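Local coordinates for protein catechol 1,2 dioxygenase (PDB 2XSU) that probably catalyses the iron(III)-dependent intradiol cleavage of catechol by molecular oxygen to cis,cis-muconate, an early step of the beta-ketoadipate pathway, at residues A[70-76]-A[203-209]; A[109-113]-A[167-171]; A[158-162]-A[178-182]. The protein carries 1 engineered substitution. All coordinates share one frame; numbering follows the deposited sequence.

Contact 1: residues A[70-76]-A[203-209]. With PIE (1,2-diacyl-sn-glycero-3-phosphoinositol), chain C.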
loop_
_atom_site.group_PDB
_atom_site.type_symbol
_atom_site.label_atom_id
_atom_site.label_comp_id
_atom_site.label_asym_id
_atom_site.label_seq_id
_atom_site.Cartn_x
_atom_site.Cartn_y
_atom_site.Cartn_z
ATOM N N ALA A 70 -3.101 5.562 -7.703
ATOM C CA ALA A 70 -2.473 5.888 -8.998
ATOM C C ALA A 70 -2.145 4.628 -9.823
ATOM O O ALA A 70 -1.645 4.741 -10.964
ATOM C CB ALA A 70 -1.213 6.703 -8.751
ATOM N N ASN A 71 -2.453 3.453 -9.271
ATOM C CA ASN A 71 -2.122 2.141 -9.848
ATOM C C ASN A 71 -0.643 2.021 -10.164
ATOM O O ASN A 71 -0.275 1.519 -11.239
ATOM C CB ASN A 71 -2.968 1.875 -11.097
ATOM C CG ASN A 71 -4.418 1.570 -10.762
ATOM O OD1 ASN A 71 -5.320 2.363 -11.075
ATOM N ND2 ASN A 71 -4.655 0.408 -10.149
ATOM N N GLU A 72 0.193 2.453 -9.220
ATOM C CA GLU A 72 1.651 2.509 -9.437
ATOM C C GLU A 72 2.473 1.555 -8.573
ATOM O O GLU A 72 3.708 1.634 -8.601
ATOM C CB GLU A 72 2.192 3.938 -9.273
ATOM C CG GLU A 72 2.015 4.837 -10.494
ATOM C CD GLU A 72 2.802 6.158 -10.423
ATOM O OE1 GLU A 72 4.029 6.119 -10.235
ATOM O OE2 GLU A 72 2.195 7.254 -10.574
ATOM N N LEU A 73 1.828 0.695 -7.780
ATOM C CA LEU A 73 2.587 -0.206 -6.904
ATOM C C LEU A 73 3.381 -1.251 -7.698
ATOM O O LEU A 73 4.431 -1.697 -7.240
ATOM C CB LEU A 73 1.733 -0.846 -5.788
ATOM C CG LEU A 73 1.370 0.138 -4.662
ATOM C CD1 LEU A 73 0.419 -0.551 -3.662
ATOM C CD2 LEU A 73 2.646 0.697 -3.949
ATOM N N GLY A 74 2.884 -1.629 -8.877
ATOM C CA GLY A 74 3.650 -2.539 -9.776
ATOM C C GLY A 74 4.886 -1.835 -10.322
ATOM O O GLY A 74 5.993 -2.418 -10.416
ATOM N N LEU A 75 4.722 -0.574 -10.675
ATOM C CA LEU A 75 5.830 0.237 -11.119
ATOM C C LEU A 75 6.874 0.410 -10.003
ATOM O O LEU A 75 8.092 0.328 -10.251
ATOM C CB LEU A 75 5.293 1.592 -11.604
ATOM C CG LEU A 75 6.131 2.427 -12.516
ATOM C CD1 LEU A 75 6.547 1.614 -13.747
ATOM C CD2 LEU A 75 5.259 3.655 -12.946
ATOM N N LEU A 76 6.407 0.652 -8.772
ATOM C CA LEU A 76 7.296 0.810 -7.626
ATOM C C LEU A 76 8.044 -0.482 -7.317
ATOM O O LEU A 76 9.222 -0.437 -6.954
ATOM C CB LEU A 76 6.478 1.241 -6.395
ATOM C CG LEU A 76 7.347 1.555 -5.150
ATOM C CD1 LEU A 76 8.261 2.739 -5.415
ATOM C CD2 LEU A 76 6.406 1.852 -4.000
ATOM N N CYS A 203 8.990 7.051 -15.767
ATOM C CA CYS A 203 7.812 6.975 -14.927
ATOM C C CYS A 203 6.967 8.234 -15.186
ATOM O O CYS A 203 7.505 9.253 -15.629
ATOM C CB CYS A 203 8.279 6.947 -13.476
ATOM S SG CYS A 203 8.991 5.351 -12.987
ATOM N N PRO A 204 5.653 8.175 -14.904
ATOM C CA PRO A 204 4.848 9.419 -14.997
ATOM C C PRO A 204 5.449 10.494 -14.081
ATOM O O PRO A 204 5.572 10.273 -12.867
ATOM C CB PRO A 204 3.462 8.985 -14.503
ATOM C CG PRO A 204 3.428 7.475 -14.666
ATOM C CD PRO A 204 4.853 7.007 -14.500
ATOM N N PRO A 205 5.845 11.659 -14.643
ATOM C CA PRO A 205 6.716 12.546 -13.865
ATOM C C PRO A 205 6.087 13.154 -12.618
ATOM O O PRO A 205 6.814 13.464 -11.672
ATOM C CB PRO A 205 7.130 13.642 -14.878
ATOM C CG PRO A 205 6.060 13.616 -15.918
ATOM C CD PRO A 205 5.653 12.145 -16.027
ATOM N N GLU A 206 4.761 13.311 -12.615
ATOM C CA GLU A 206 4.034 13.840 -11.465
ATOM C C GLU A 206 3.454 12.740 -10.576
ATOM O O GLU A 206 2.710 13.015 -9.615
ATOM C CB GLU A 206 2.908 14.785 -11.931
ATOM C CG GLU A 206 3.404 15.998 -12.712
ATOM C CD GLU A 206 4.584 16.700 -12.043
ATOM O OE1 GLU A 206 4.459 17.113 -10.867
ATOM O OE2 GLU A 206 5.651 16.838 -12.694
ATOM N N GLY A 207 3.826 11.495 -10.874
ATOM C CA GLY A 207 3.256 10.333 -10.173
ATOM C C GLY A 207 4.040 9.960 -8.921
ATOM O O GLY A 207 5.082 10.547 -8.607
ATOM N N THR A 208 3.530 8.947 -8.212
ATOM C CA THR A 208 4.085 8.552 -6.928
ATOM C C THR A 208 5.455 7.875 -7.003
ATOM O O THR A 208 6.295 8.089 -6.137
ATOM C CB THR A 208 3.114 7.626 -6.139
ATOM O OG1 THR A 208 2.730 6.533 -6.967
ATOM C CG2 THR A 208 1.841 8.404 -5.722
ATOM N N THR A 209 5.682 7.070 -8.044
ATOM C CA THR A 209 6.962 6.385 -8.160
ATOM C C THR A 209 8.113 7.389 -8.361
ATOM O O THR A 209 9.119 7.357 -7.628
ATOM C CB THR A 209 6.933 5.276 -9.261
ATOM O OG1 THR A 209 5.821 4.394 -9.009
ATOM C CG2 THR A 209 8.230 4.471 -9.204
HETATM P P PIE C . 6.153 12.953 -1.819
HETATM O O11 PIE C . 6.260 14.081 -0.904
HETATM O O12 PIE C . 7.042 11.623 -1.313
HETATM O O13 PIE C . 7.005 13.512 -3.230
HETATM O O14 PIE C . 4.868 12.603 -2.434
HETATM C C1 PIE C . 7.615 13.813 -0.222
HETATM C C2 PIE C . 7.146 13.072 1.049
HETATM C C3 PIE C . 7.846 11.708 1.008
HETATM O O31 PIE C . 7.044 10.634 1.543
HETATM O O32 PIE C . 7.501 9.080 -0.014
HETATM C C31 PIE C . 7.542 9.420 1.166
HETATM C C32 PIE C . 8.141 8.487 2.217
HETATM C C33 PIE C . 7.362 7.176 2.288
HETATM C C34 PIE C . 8.086 6.055 1.543
HETATM C C35 PIE C . 7.953 4.737 2.303
HETATM C C36 PIE C . 7.704 3.568 1.354
HETATM C C37 PIE C . 9.006 2.813 1.092
HETATM C C38 PIE C . 8.728 1.347 0.770
HETATM C C39 PIE C . 9.793 0.546 1.173
HETATM C C40 PIE C . 9.665 -0.821 1.422
HETATM C C41 PIE C . 8.463 -1.504 1.280
HETATM C C42 PIE C . 8.483 -2.394 0.032
HETATM O O21 PIE C . 7.379 13.800 2.324
HETATM O O22 PIE C . 9.416 14.751 1.988
HETATM C C21 PIE C . 8.674 14.084 2.709
HETATM C C22 PIE C . 9.220 13.659 4.085
HETATM C C23 PIE C . 8.742 12.328 4.669
HETATM C C24 PIE C . 9.367 12.090 6.052
HETATM C C25 PIE C . 10.180 10.793 6.086
HETATM C C26 PIE C . 9.258 9.575 6.039
HETATM C C27 PIE C . 10.045 8.276 6.177
HETATM C C28 PIE C . 9.244 7.091 5.633
HETATM C C29 PIE C . 8.462 6.398 6.748
HETATM C C47 PIE C . 7.863 5.070 6.286
HETATM C C48 PIE C . 7.069 4.435 7.426
HETATM C C49 PIE C . 6.912 2.927 7.226
HETATM C C50 PIE C . 5.510 2.439 7.603
HETATM C C51 PIE C . 4.588 2.290 6.381
HETATM C "C1'" PIE C . 2.247 14.278 -4.420
HETATM C "C2'" PIE C . 1.668 15.160 -3.354
HETATM C "C3'" PIE C . 2.824 15.718 -2.505
HETATM C "C4'" PIE C . 3.650 14.640 -1.934
HETATM C "C5'" PIE C . 4.189 13.703 -3.023
HETATM C "C6'" PIE C . 3.007 13.099 -3.825
HETATM O "O1'" PIE C . 1.185 13.691 -5.192
HETATM O "O2'" PIE C . 0.946 16.253 -3.896
HETATM O "O3'" PIE C . 2.315 16.555 -1.457
HETATM O "O4'" PIE C . 3.856 14.266 -0.588
HETATM O "O6'" PIE C . 3.527 12.284 -4.884
HETATM C C52 PIE C . 5.174 1.399 5.272
HETATM C C53 PIE C . 4.928 -0.085 5.539
HETATM C C54 PIE C . 3.439 -0.436 5.459
HETATM C C55 PIE C . 3.225 -1.766 4.731
HETATM C C43 PIE C . 7.871 -1.687 -1.188
HETATM C C44 PIE C . 6.872 -2.576 -1.929
HETATM C C45 PIE C . 7.142 -2.546 -3.433
HETATM C C46 PIE C . 5.962 -1.933 -4.174
HETATM O O HOH W 1 5.774 8.066 -11.211
#
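The carboxylate of Glu-72 meets the N-terminal end of helix 208-215, where Gly-207 occupies the N-cap position and closes a type I beta turn that starts at Pro-204. Both oxygens are used. OE1 accepts from Thr-209 twice: the hydroxyl OG1 lies 2.8 Å from Glu-72 OE1 on its anti side, and the backbone N, 2.9 Å from the same OE1, comes from above the carboxylate plane. OE2 takes the backbone N of Thr-208 at 3.2 Å, a more bent bond (137° at the hydrogen), again from above the plane. The group therefore lies across the helix end instead of facing its N-H groups in its own plane, and the partial positive charge there probably favours the ionised acid. A water adds a third donor to Glu-72 OE1 and links it to Pro-204 O. Beside the carboxylate, Thr-208 OG1 sits 3.5 Å from Glu-72 CD.

Leu-75 supplies the apolar part. Its CG lies anti to the backbone N (chi1 -160°), which carries CD2 to 3.7 Å from Pro-204 CD, while Cys-203 SG lies next to the same methyl; Phe-254 touches both Leu-75 and Cys-203.

Behind this shell, Asn-71 ends helix 54-69 in a Schellman motif, and the chain turns directly into helix 73-80. That helix belongs to the catechol dioxygenase N-terminal family region, so the contact joins this region to the iron-binding one. Tyr-63 hydrogen-bonds Thr-208 O and packs on Leu-76. Leu-73 and Leu-76 line the phospholipid pocket: the last carbon of one acyl chain, C46, stops 3.4 Å from Leu-73 O and 3.8 Å from Leu-76 CD2.

Contact 2: residues A[109-113]-A[167-171]. With FE (Fe (III) ion), chain B.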
loop_
_atom_site.group_PDB
_atom_site.type_symbol
_atom_site.label_atom_id
_atom_site.label_comp_id
_atom_site.label_asym_id
_atom_site.label_seq_id
_atom_site.Cartn_x
_atom_site.Cartn_y
_atom_site.Cartn_z
ATOM N N GLY A 109 7.164 -6.517 -15.852
ATOM C CA GLY A 109 6.621 -5.163 -15.799
ATOM C C GLY A 109 5.129 -5.215 -15.504
ATOM O O GLY A 109 4.528 -6.296 -15.469
ATOM N N PRO A 110 4.519 -4.040 -15.332
ATOM C CA PRO A 110 3.133 -3.975 -14.929
ATOM C C PRO A 110 2.130 -3.738 -16.042
ATOM O O PRO A 110 0.945 -3.460 -15.731
ATOM C CB PRO A 110 3.139 -2.767 -13.971
ATOM C CG PRO A 110 4.120 -1.835 -14.565
ATOM C CD PRO A 110 5.204 -2.751 -15.178
ATOM N N LEU A 111 2.551 -3.865 -17.306
ATOM C CA LEU A 111 1.706 -3.346 -18.411
ATOM C C LEU A 111 1.215 -4.408 -19.415
ATOM O O LEU A 111 0.743 -4.066 -20.525
ATOM C CB LEU A 111 2.418 -2.190 -19.134
ATOM C CG LEU A 111 2.876 -1.045 -18.227
ATOM C CD1 LEU A 111 3.637 0.019 -19.053
ATOM C CD2 LEU A 111 1.710 -0.429 -17.443
ATOM N N TYR A 112 1.283 -5.686 -19.052
ATOM C CA TYR A 112 0.630 -6.709 -19.878
ATOM C C TYR A 112 -0.882 -6.544 -19.907
ATOM O O TYR A 112 -1.496 -6.204 -18.885
ATOM C CB TYR A 112 0.996 -8.119 -19.402
ATOM C CG TYR A 112 0.307 -9.230 -20.176
ATOM C CD1 TYR A 112 0.759 -9.624 -21.443
ATOM C CD2 TYR A 112 -0.793 -9.897 -19.629
ATOM C CE1 TYR A 112 0.124 -10.655 -22.147
ATOM C CE2 TYR A 112 -1.430 -10.935 -20.301
ATOM C CZ TYR A 112 -0.974 -11.323 -21.555
ATOM O OH TYR A 112 -1.604 -12.357 -22.225
ATOM N N VAL A 113 -1.469 -6.767 -21.090
ATOM C CA VAL A 113 -2.949 -6.812 -21.235
ATOM C C VAL A 113 -3.355 -8.111 -21.972
ATOM O O VAL A 113 -2.905 -8.356 -23.081
ATOM C CB VAL A 113 -3.509 -5.550 -21.946
ATOM C CG1 VAL A 113 -5.071 -5.650 -22.028
ATOM C CG2 VAL A 113 -3.057 -4.267 -21.239
ATOM N N TYR A 167 2.206 2.945 -23.821
ATOM C CA TYR A 167 1.612 1.639 -24.098
ATOM C C TYR A 167 0.100 1.756 -24.266
ATOM O O TYR A 167 -0.550 2.523 -23.544
ATOM C CB TYR A 167 1.869 0.699 -22.927
ATOM C CG TYR A 167 3.272 0.135 -22.820
ATOM C CD1 TYR A 167 3.524 -1.189 -23.179
ATOM C CD2 TYR A 167 4.312 0.890 -22.286
ATOM C CE1 TYR A 167 4.778 -1.721 -23.051
ATOM C CE2 TYR A 167 5.598 0.358 -22.156
ATOM C CZ TYR A 167 5.813 -0.938 -22.527
ATOM O OH TYR A 167 7.065 -1.499 -22.383
ATOM N N SER A 168 -0.452 0.986 -25.193
ATOM C CA SER A 168 -1.906 0.976 -25.389
ATOM C C SER A 168 -2.611 0.426 -24.143
ATOM O O SER A 168 -2.005 -0.273 -23.304
ATOM C CB SER A 168 -2.292 0.184 -26.642
ATOM O OG SER A 168 -1.976 -1.207 -26.469
ATOM N N PHE A 169 -3.897 0.784 -24.056
ATOM C CA PHE A 169 -4.811 0.441 -22.973
ATOM C C PHE A 169 -4.601 1.420 -21.843
ATOM O O PHE A 169 -5.552 2.054 -21.390
ATOM C CB PHE A 169 -4.718 -1.041 -22.546
ATOM C CG PHE A 169 -5.708 -1.422 -21.474
ATOM C CD1 PHE A 169 -7.010 -1.798 -21.823
ATOM C CD2 PHE A 169 -5.342 -1.394 -20.126
ATOM C CE1 PHE A 169 -7.943 -2.155 -20.826
ATOM C CE2 PHE A 169 -6.255 -1.739 -19.128
ATOM C CZ PHE A 169 -7.562 -2.123 -19.491
ATOM N N PHE A 170 -3.354 1.577 -21.409
ATOM C CA PHE A 170 -2.996 2.580 -20.422
ATOM C C PHE A 170 -3.031 3.993 -20.984
ATOM O O PHE A 170 -3.548 4.905 -20.327
ATOM C CB PHE A 170 -1.657 2.212 -19.760
ATOM C CG PHE A 170 -1.705 0.869 -19.115
ATOM C CD1 PHE A 170 -2.240 0.719 -17.839
ATOM C CD2 PHE A 170 -1.311 -0.267 -19.812
ATOM C CE1 PHE A 170 -2.352 -0.522 -17.261
ATOM C CE2 PHE A 170 -1.416 -1.514 -19.242
ATOM C CZ PHE A 170 -1.941 -1.646 -17.948
ATOM N N ASP A 171 -2.505 4.165 -22.199
ATOM C CA ASP A 171 -2.638 5.380 -22.996
ATOM C C ASP A 171 -3.936 5.260 -23.823
ATOM O O ASP A 171 -3.960 4.627 -24.867
ATOM C CB ASP A 171 -1.394 5.479 -23.900
ATOM C CG ASP A 171 -1.453 6.602 -24.928
ATOM O OD1 ASP A 171 -0.566 6.596 -25.811
ATOM O OD2 ASP A 171 -2.347 7.492 -24.868
HETATM FE FE FE B . 7.865 -2.191 -20.754
HETATM O O HOH W 2 6.857 -2.200 -18.861
#
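Pro-110 O approaches Phe-170 obliquely, its nearest ring atom being CZ at 4.1 Å, and begins a loop-against-loop contact at the iron site of this intradiol dioxygenase. Leu-111 comes next and makes the largest contribution, its two methyls divided between two aromatic rings. CG stands anti to the carbonyl carbon (chi1 -54°), which turns the fork toward the second loop. CD1 lies over one face of Tyr-167, displaced toward the rim, with Tyr-167 CD2 only 3.4 Å from Leu-111 CD1. CD2 sits almost exactly above the middle of the Phe-170 ring, 3.7 Å from its centroid and 8° off the normal. Both are CH-pi contacts. The opposite face of Phe-170 is covered by Phe-169 CD2, so the ring lies between the Leu-111 methyl CD2 and Phe-169 CD2. Leu-111 O, beside Phe-170 CE2, accepts a hydrogen bond from Arg-180 NH1.

Tyr-112 turns from the second loop, meeting Phe-229 edge-to-face and hydrogen-bonding Glu-157. Val-113 turns back: its CG2 touches both phenylalanines, 3.8 Å from Phe-169 CD2 and 3.8 Å from Phe-170 CE2, while CG1 lies over a face of Phe-169 toward the rim. Ala-310 of strand 310-311 packs on Val-113 and Phe-169.

Beyond the Leu-111 methyl, Tyr-167 OH binds the iron(III) ion at 1.9 Å, and a water takes another site at 2.1 Å from the metal; Tyr-201, His-225 and His-227 complete five ligands. No hydrogen bond joins the two loops directly. The metal bond fixes the oxygen of Tyr-167, while dispersion and CH-pi packing of Leu-111 on one ring face probably restrict the tilt of the ring.

Contact 3: residues A[158-162]-A[178-182]; sequences VWHAN and NLRRT
Val-158 O accepts a hydrogen bond from Arg-181 N at 3.0 Å and a weaker CA-H...O contact from Arg-180, 3.4 Å between Arg-180 CA and Val-158 O. With Val-158 N giving a nearly straight bond (172°) to Arg-181 O at 2.9 Å, Val-158 and Arg-181 form a hydrogen-bonded pair of two antiparallel strands in the large mixed sheet; Trp-159 and Arg-180 are the non-hydrogen-bonded pair beside it. Next along, His-160 N donates to Leu-179 O at 3.2 Å.

Leu-179, with positive phi, lays CB over one face of the His-160 imidazole, and its CD1 reaches Asn-162 CB. That ring is fixed in rotation by ND1, which donates in the ring plane to Ala-161 O (2.8 Å), and by NE2, hydrogen-bonded to Thr-195 OG1. A water bridges His-160 O and Asn-178 O.

The extended Arg-180 places NH1 3.5 Å from Trp-159 CD1, the two planes 19° apart, while NH2 is held by Ser-168 O. Trp-159 stacks on the iron ligand His-227 and shares backbone hydrogen bonds with it, so this strand pair probably contributes second-shell support to the metal site.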
loop_
_atom_site.group_PDB
_atom_site.type_symbol
_atom_site.label_atom_id
_atom_site.label_comp_id
_atom_site.label_asym_id
_atom_site.label_seq_id
_atom_site.Cartn_x
_atom_site.Cartn_y
_atom_site.Cartn_z
ATOM N N VAL A 158 3.819 -10.656 -27.561
ATOM C CA VAL A 158 4.712 -9.472 -27.541
ATOM C C VAL A 158 3.929 -8.200 -27.254
ATOM O O VAL A 158 2.775 -8.028 -27.704
ATOM C CB VAL A 158 5.542 -9.344 -28.860
ATOM C CG1 VAL A 158 6.661 -10.372 -28.885
ATOM C CG2 VAL A 158 4.651 -9.558 -30.064
ATOM N N TRP A 159 4.531 -7.322 -26.455
ATOM C CA TRP A 159 3.991 -5.982 -26.265
ATOM C C TRP A 159 5.120 -4.987 -26.060
ATOM O O TRP A 159 6.163 -5.325 -25.489
ATOM C CB TRP A 159 2.923 -5.942 -25.130
ATOM C CG TRP A 159 3.403 -6.209 -23.664
ATOM C CD1 TRP A 159 3.537 -5.276 -22.674
ATOM C CD2 TRP A 159 3.724 -7.487 -23.066
ATOM N NE1 TRP A 159 3.954 -5.892 -21.497
ATOM C CE2 TRP A 159 4.069 -7.242 -21.708
ATOM C CE3 TRP A 159 3.780 -8.803 -23.554
ATOM C CZ2 TRP A 159 4.479 -8.278 -20.830
ATOM C CZ3 TRP A 159 4.178 -9.842 -22.695
ATOM C CH2 TRP A 159 4.523 -9.563 -21.325
ATOM N N HIS A 160 4.915 -3.764 -26.530
ATOM C CA HIS A 160 5.953 -2.719 -26.396
ATOM C C HIS A 160 5.361 -1.307 -26.560
ATOM O O HIS A 160 4.177 -1.157 -26.947
ATOM C CB HIS A 160 7.132 -2.981 -27.361
ATOM C CG HIS A 160 6.838 -2.749 -28.817
ATOM N ND1 HIS A 160 6.737 -1.486 -29.381
ATOM C CD2 HIS A 160 6.693 -3.633 -29.837
ATOM C CE1 HIS A 160 6.517 -1.614 -30.685
ATOM N NE2 HIS A 160 6.503 -2.902 -30.987
ATOM N N ALA A 161 6.191 -0.312 -26.255
ATOM C CA ALA A 161 5.835 1.112 -26.320
ATOM C C ALA A 161 5.858 1.702 -27.729
ATOM O O ALA A 161 6.593 1.226 -28.646
ATOM C CB ALA A 161 6.747 1.931 -25.405
ATOM N N ASN A 162 5.060 2.751 -27.889
ATOM C CA ASN A 162 5.071 3.534 -29.145
ATOM C C ASN A 162 6.239 4.530 -29.219
ATOM O O ASN A 162 7.163 4.482 -28.383
ATOM C CB ASN A 162 3.694 4.199 -29.404
ATOM C CG ASN A 162 3.449 5.437 -28.548
ATOM O OD1 ASN A 162 4.258 5.835 -27.690
ATOM N ND2 ASN A 162 2.302 6.076 -28.804
ATOM N N ASN A 178 -3.076 -1.727 -29.647
ATOM C CA ASN A 178 -1.966 -1.260 -30.490
ATOM C C ASN A 178 -0.641 -1.769 -29.879
ATOM O O ASN A 178 -0.438 -1.697 -28.656
ATOM C CB ASN A 178 -1.959 0.252 -30.615
ATOM C CG ASN A 178 -1.073 0.739 -31.762
ATOM O OD1 ASN A 178 -1.107 0.177 -32.862
ATOM N ND2 ASN A 178 -0.289 1.785 -31.509
ATOM N N LEU A 179 0.233 -2.299 -30.732
ATOM C CA LEU A 179 1.552 -2.838 -30.325
ATOM C C LEU A 179 1.467 -3.982 -29.304
ATOM O O LEU A 179 2.374 -4.154 -28.484
ATOM C CB LEU A 179 2.474 -1.688 -29.836
ATOM C CG LEU A 179 2.516 -0.477 -30.790
ATOM C CD1 LEU A 179 3.322 0.675 -30.182
ATOM C CD2 LEU A 179 3.121 -0.871 -32.160
ATOM N N ARG A 180 0.392 -4.770 -29.391
ATOM C CA ARG A 180 0.238 -5.991 -28.591
ATOM C C ARG A 180 -0.309 -7.086 -29.493
ATOM O O ARG A 180 -1.388 -6.936 -30.073
ATOM C CB ARG A 180 -0.755 -5.738 -27.436
ATOM C CG ARG A 180 -0.373 -4.594 -26.494
ATOM C CD ARG A 180 -1.503 -4.332 -25.486
ATOM N NE ARG A 180 -1.169 -3.254 -24.572
ATOM C CZ ARG A 180 -0.402 -3.394 -23.489
ATOM N NH1 ARG A 180 0.107 -4.593 -23.190
ATOM N NH2 ARG A 180 -0.147 -2.336 -22.735
ATOM N N ARG A 181 0.404 -8.198 -29.604
ATOM C CA ARG A 181 -0.004 -9.314 -30.470
ATOM C C ARG A 181 0.382 -10.665 -29.885
ATOM O O ARG A 181 1.385 -10.785 -29.150
ATOM C CB ARG A 181 0.598 -9.197 -31.866
ATOM C CG ARG A 181 0.162 -7.986 -32.692
ATOM C CD ARG A 181 -1.332 -8.029 -33.071
ATOM N NE ARG A 181 -1.619 -6.907 -33.976
ATOM C CZ ARG A 181 -2.012 -5.703 -33.596
ATOM N NH1 ARG A 181 -2.216 -5.430 -32.313
ATOM N NH2 ARG A 181 -2.227 -4.738 -34.511
ATOM N N THR A 182 -0.376 -11.693 -30.270
ATOM C CA THR A 182 0.007 -13.067 -30.029
ATOM C C THR A 182 0.248 -13.693 -31.390
ATOM O O THR A 182 -0.648 -13.650 -32.259
ATOM C CB THR A 182 -1.120 -13.843 -29.310
ATOM O OG1 THR A 182 -1.328 -13.254 -28.025
ATOM C CG2 THR A 182 -0.767 -15.335 -29.162
HETATM O O HOH W 3 1.319 -1.012 -26.323
#

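How the contacts relate
Contacts 2 and 3 lie close together, their centres about 9 Å apart, within the dioxygenase family region; contact 1 lies farther off, its centre about 13 Å from that of contact 2 and about 21 Å from that of contact 3. Along the chain, 70-76 and 203-209 bracket the other four segments, whose order, 109-113, 158-162, 167-171, 178-182, makes contacts 2 and 3 alternate. Contact 3 pairs strands 155-159 and 180-184 of the large mixed sheet, and contact 2 joins loops beside it; a probable hydrogen bond between Ser-168 OG and Asn-178 O, 2.7 Å, joins them. The Pro-110 ring packs on the backbone of Gly-74 and Leu-75, joining contact 2 to contact 1. Together they span from the lipid-binding helices to the iron site.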